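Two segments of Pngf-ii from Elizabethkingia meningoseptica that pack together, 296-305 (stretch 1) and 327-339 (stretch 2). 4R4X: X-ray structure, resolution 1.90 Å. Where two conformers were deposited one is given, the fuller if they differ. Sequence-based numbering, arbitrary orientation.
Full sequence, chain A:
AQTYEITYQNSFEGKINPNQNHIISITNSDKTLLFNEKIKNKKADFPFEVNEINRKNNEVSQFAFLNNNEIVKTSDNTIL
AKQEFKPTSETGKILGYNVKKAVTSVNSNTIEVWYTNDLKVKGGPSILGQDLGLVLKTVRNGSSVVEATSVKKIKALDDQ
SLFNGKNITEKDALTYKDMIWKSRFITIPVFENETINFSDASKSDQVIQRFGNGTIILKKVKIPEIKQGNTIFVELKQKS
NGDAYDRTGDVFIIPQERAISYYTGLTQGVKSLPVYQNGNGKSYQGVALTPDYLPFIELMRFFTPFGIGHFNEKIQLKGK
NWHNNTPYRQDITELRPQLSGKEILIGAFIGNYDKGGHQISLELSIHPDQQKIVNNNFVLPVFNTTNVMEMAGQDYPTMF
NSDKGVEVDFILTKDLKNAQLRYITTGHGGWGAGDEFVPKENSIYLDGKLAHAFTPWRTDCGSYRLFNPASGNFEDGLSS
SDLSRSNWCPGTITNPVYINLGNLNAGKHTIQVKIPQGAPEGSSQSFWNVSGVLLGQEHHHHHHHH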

# COMPACT_ATOMS: atom_id res chain seq x y z
N PHE A 296 0.58 21.84 -5.74
CA PHE A 296 0.09 20.49 -5.47
C PHE A 296 1.17 19.62 -4.78
O PHE A 296 2.37 19.96 -4.80
CB PHE A 296 -0.51 19.82 -6.71
CG PHE A 296 0.49 19.35 -7.72
CD1 PHE A 296 1.00 18.06 -7.67
CD2 PHE A 296 0.90 20.18 -8.77
CE1 PHE A 296 1.91 17.61 -8.61
CE2 PHE A 296 1.79 19.73 -9.73
CZ PHE A 296 2.30 18.44 -9.65
N ILE A 297 0.71 18.55 -4.14
CA ILE A 297 1.58 17.57 -3.48
C ILE A 297 1.63 16.31 -4.32
O ILE A 297 0.57 15.73 -4.67
CB ILE A 297 1.08 17.28 -2.08
CG1 ILE A 297 1.33 18.53 -1.21
CG2 ILE A 297 1.75 16.06 -1.42
CD1 ILE A 297 0.75 18.41 0.16
N GLU A 298 2.86 15.87 -4.61
CA GLU A 298 3.10 14.56 -5.25
C GLU A 298 3.06 13.44 -4.23
O GLU A 298 3.95 13.34 -3.37
CB GLU A 298 4.48 14.54 -5.91
CG GLU A 298 4.68 15.62 -6.91
CD GLU A 298 6.06 15.61 -7.55
OE1 GLU A 298 7.07 15.51 -6.82
OE2 GLU A 298 6.12 15.71 -8.78
N LEU A 299 2.03 12.60 -4.26
CA LEU A 299 2.05 11.40 -3.41
C LEU A 299 3.16 10.44 -3.86
O LEU A 299 3.84 9.87 -3.02
CB LEU A 299 0.72 10.65 -3.45
CG LEU A 299 -0.54 11.38 -2.99
CD1 LEU A 299 -1.69 10.37 -2.87
CD2 LEU A 299 -0.29 12.08 -1.65
N MSE A 300 3.33 10.30 -5.17
CA MSE A 300 4.25 9.31 -5.76
C MSE A 300 4.66 9.83 -7.12
O MSE A 300 3.81 10.09 -7.95
CB MSE A 300 3.56 7.94 -5.94
CG MSE A 300 4.41 6.90 -6.69
SE MSE A 300 3.30 5.59 -7.69
CE MSE A 300 1.86 5.31 -6.39
N ARG A 301 5.97 9.99 -7.35
CA ARG A 301 6.51 10.31 -8.65
C ARG A 301 7.01 9.00 -9.25
O ARG A 301 7.76 8.25 -8.59
CB ARG A 301 7.65 11.33 -8.54
CG ARG A 301 8.47 11.56 -9.82
CD ARG A 301 8.21 12.87 -10.54
NE ARG A 301 8.29 14.05 -9.68
CZ ARG A 301 9.37 14.80 -9.41
NH1 ARG A 301 10.57 14.52 -9.90
NH2 ARG A 301 9.24 15.83 -8.57
N PHE A 302 6.57 8.69 -10.47
CA PHE A 302 6.91 7.43 -11.11
C PHE A 302 7.16 7.67 -12.59
O PHE A 302 6.77 8.70 -13.17
CB PHE A 302 5.82 6.35 -10.90
CG PHE A 302 4.50 6.64 -11.59
CD1 PHE A 302 3.55 7.48 -11.01
CD2 PHE A 302 4.19 6.05 -12.82
CE1 PHE A 302 2.35 7.75 -11.65
CE2 PHE A 302 2.99 6.32 -13.47
CZ PHE A 302 2.06 7.17 -12.88
N PHE A 303 7.83 6.70 -13.22
CA PHE A 303 8.07 6.77 -14.64
C PHE A 303 7.58 5.51 -15.27
O PHE A 303 7.89 4.43 -14.79
CB PHE A 303 9.54 7.03 -14.88
CG PHE A 303 9.96 8.39 -14.42
CD1 PHE A 303 10.25 8.61 -13.09
CD2 PHE A 303 9.88 9.46 -15.28
CE1 PHE A 303 10.52 9.89 -12.62
CE2 PHE A 303 10.19 10.75 -14.84
CZ PHE A 303 10.49 10.97 -13.49
N THR A 304 6.81 5.62 -16.35
CA THR A 304 6.34 4.41 -17.06
C THR A 304 7.51 3.74 -17.77
O THR A 304 8.48 4.40 -18.17
CB THR A 304 5.21 4.65 -18.08
OG1 THR A 304 5.71 5.31 -19.25
CG2 THR A 304 4.07 5.44 -17.48
N PRO A 305 7.44 2.42 -17.89
CA PRO A 305 8.39 1.76 -18.72
C PRO A 305 8.05 2.01 -20.19
O PRO A 305 7.09 2.69 -20.48
CB PRO A 305 8.26 0.31 -18.28
CG PRO A 305 6.83 0.16 -17.95
CD PRO A 305 6.45 1.48 -17.34
N PRO A 327 3.66 -2.37 -11.37
CA PRO A 327 3.13 -1.94 -10.10
C PRO A 327 4.06 -0.93 -9.42
O PRO A 327 5.29 -1.06 -9.51
CB PRO A 327 3.12 -3.22 -9.30
CG PRO A 327 4.34 -3.96 -9.80
CD PRO A 327 4.58 -3.50 -11.21
N TYR A 328 3.44 0.04 -8.76
CA TYR A 328 4.14 1.05 -7.98
C TYR A 328 3.41 1.24 -6.66
O TYR A 328 2.21 1.52 -6.64
CB TYR A 328 4.15 2.39 -8.70
CG TYR A 328 4.59 2.42 -10.15
CD1 TYR A 328 3.68 2.15 -11.17
CD2 TYR A 328 5.89 2.80 -10.51
CE1 TYR A 328 4.05 2.24 -12.50
CE2 TYR A 328 6.27 2.87 -11.85
CZ TYR A 328 5.34 2.59 -12.83
OH TYR A 328 5.67 2.69 -14.17
N ARG A 329 4.13 1.11 -5.55
CA ARG A 329 3.51 1.33 -4.26
C ARG A 329 4.46 2.10 -3.36
O ARG A 329 5.61 1.69 -3.16
CB ARG A 329 3.10 -0.00 -3.61
CG ARG A 329 2.20 0.15 -2.37
CD ARG A 329 1.77 -1.20 -1.80
NE ARG A 329 0.67 -1.10 -0.82
CZ ARG A 329 0.33 -2.05 0.05
NH1 ARG A 329 1.01 -3.20 0.11
NH2 ARG A 329 -0.69 -1.87 0.89
N GLN A 330 3.94 3.19 -2.81
CA GLN A 330 4.72 4.06 -1.94
C GLN A 330 4.04 4.26 -0.56
O GLN A 330 2.82 4.47 -0.46
CB GLN A 330 4.88 5.42 -2.58
CG GLN A 330 5.74 6.37 -1.74
CD GLN A 330 6.41 7.47 -2.52
OE1 GLN A 330 6.47 8.65 -2.10
NE2 GLN A 330 6.91 7.12 -3.64
N ASP A 331 4.86 4.19 0.47
CA ASP A 331 4.49 4.53 1.85
C ASP A 331 4.36 6.05 1.91
O ASP A 331 5.30 6.76 1.57
CB ASP A 331 5.59 4.03 2.75
CG ASP A 331 5.34 4.27 4.25
OD1 ASP A 331 4.42 5.04 4.63
OD2 ASP A 331 6.11 3.68 5.03
N ILE A 332 3.20 6.55 2.29
CA ILE A 332 2.97 7.99 2.39
C ILE A 332 2.51 8.40 3.80
O ILE A 332 1.82 9.41 3.96
CB ILE A 332 1.95 8.47 1.33
CG1 ILE A 332 0.69 7.60 1.34
CG2 ILE A 332 2.56 8.47 -0.06
CD1 ILE A 332 -0.42 8.23 0.51
N THR A 333 2.95 7.66 4.81
CA THR A 333 2.51 7.82 6.23
C THR A 333 2.73 9.24 6.73
O THR A 333 1.87 9.80 7.43
CB THR A 333 3.23 6.77 7.12
OG1 THR A 333 2.82 5.46 6.71
CG2 THR A 333 2.92 6.97 8.61
N GLU A 334 3.83 9.87 6.32
CA GLU A 334 4.12 11.25 6.69
C GLU A 334 3.13 12.33 6.16
O GLU A 334 3.14 13.47 6.64
CB GLU A 334 5.59 11.63 6.31
CG GLU A 334 5.83 12.03 4.85
CD GLU A 334 6.00 10.86 3.88
OE1 GLU A 334 5.60 9.73 4.20
OE2 GLU A 334 6.53 11.09 2.77
N LEU A 335 2.30 11.99 5.17
CA LEU A 335 1.31 12.94 4.66
C LEU A 335 -0.06 12.81 5.34
O LEU A 335 -1.03 13.48 4.95
CB LEU A 335 1.16 12.80 3.14
CG LEU A 335 2.45 13.02 2.34
CD1 LEU A 335 2.25 12.73 0.86
CD2 LEU A 335 2.94 14.45 2.57
N ARG A 336 -0.12 11.95 6.34
CA ARG A 336 -1.32 11.74 7.14
C ARG A 336 -2.04 13.06 7.54
O ARG A 336 -3.23 13.18 7.35
CB ARG A 336 -1.00 10.89 8.38
CG ARG A 336 -2.24 10.53 9.21
CD ARG A 336 -1.89 9.96 10.58
NE ARG A 336 -1.22 10.98 11.39
CZ ARG A 336 -1.86 12.01 11.95
NH1 ARG A 336 -3.18 12.14 11.87
NH2 ARG A 336 -1.15 12.89 12.63
N PRO A 337 -1.30 14.07 8.05
CA PRO A 337 -1.96 15.33 8.44
C PRO A 337 -2.68 16.05 7.30
O PRO A 337 -3.64 16.76 7.56
CB PRO A 337 -0.81 16.18 8.98
CG PRO A 337 0.21 15.18 9.42
CD PRO A 337 0.13 14.09 8.38
N GLN A 338 -2.23 15.88 6.06
CA GLN A 338 -2.85 16.49 4.91
C GLN A 338 -4.03 15.65 4.41
O GLN A 338 -4.90 16.17 3.74
CB GLN A 338 -1.80 16.71 3.81
CG GLN A 338 -2.25 17.44 2.56
CD GLN A 338 -2.60 18.90 2.79
OE1 GLN A 338 -3.60 19.41 2.26
NE2 GLN A 338 -1.79 19.58 3.58
N LEU A 339 -4.05 14.35 4.73
CA LEU A 339 -5.10 13.43 4.22
C LEU A 339 -6.23 13.16 5.18
O LEU A 339 -7.37 12.97 4.75
CB LEU A 339 -4.47 12.09 3.84
CG LEU A 339 -3.43 12.10 2.72
CD1 LEU A 339 -2.62 10.81 2.79
CD2 LEU A 339 -4.11 12.24 1.37

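The contact between these two segments of Pngf-ii is a largely apolar packing of side chains between two strands that run nearly antiparallel without pairing, secured at one end by a single tyrosine hydrogen bond. It illustrates a general principle: strands too far apart to share backbone hydrogen bonds are joined by the side chains that fill the space between them.

The axes of strands 300-303 and 327-331 approach to 8.3 Å, with their N-to-C directions at 156°. No backbone-to-backbone hydrogen bond links the stretches. The alternation of a β-strand selects the residues that meet: M300 and F302 point toward the second stretch while R301 points away, and Y328 and Q330 point back while R329 points away. R301 turns instead to its own stretch, where its NE and NH2 bind the two carboxylate oxygens of E298, the NH2 of R301 lying 2.8 Å from OE1 of E298 in a salt bridge.

Y328 gives up more surface to the contact than any other residue in the two stretches. CB of F302 lies over one face of its ring, 3.6 Å from CD2 of Y328, in a CH-pi contact, and the F302 ring directs its edge toward the same tyrosine ring, with centroids 4.8 Å apart and planes at 50°. The selenium of M300, a selenomethionine, packs 3.5 Å from CB of Y328 and approaches the ring obliquely. Beyond this apolar surface, the phenol finds a polar partner: OH of Y328 donates a hydrogen bond to the backbone O of F303 at 2.9 Å. The acceptor sits at the ring's edge, near its plane, so one residue can offer both a face for packing and a hydroxyl for bonding.

The chain turns a corner at L299, and here the partners begin to shift from the strand to the segment that follows it. The L299 side chain reaches both I332, with their CD1 atoms 4.2 Å apart, and L335, whose CD1 lies 3.6 Å from CD2 of L299. I297 extends this aliphatic patch, its CG2 standing 4.1 Å from CD1 of L335 and its CD1 packing 4.0 Å from CG of Q338. Local bonds support the turn that presents these residues: D331 OD1 accepts from both N and OG1 of T333 as the strand ends, and N of L335 donates to O of I332 at 2.9 Å. Branched aliphatic groups thus fill one end of the contact, and aromatic rings the other.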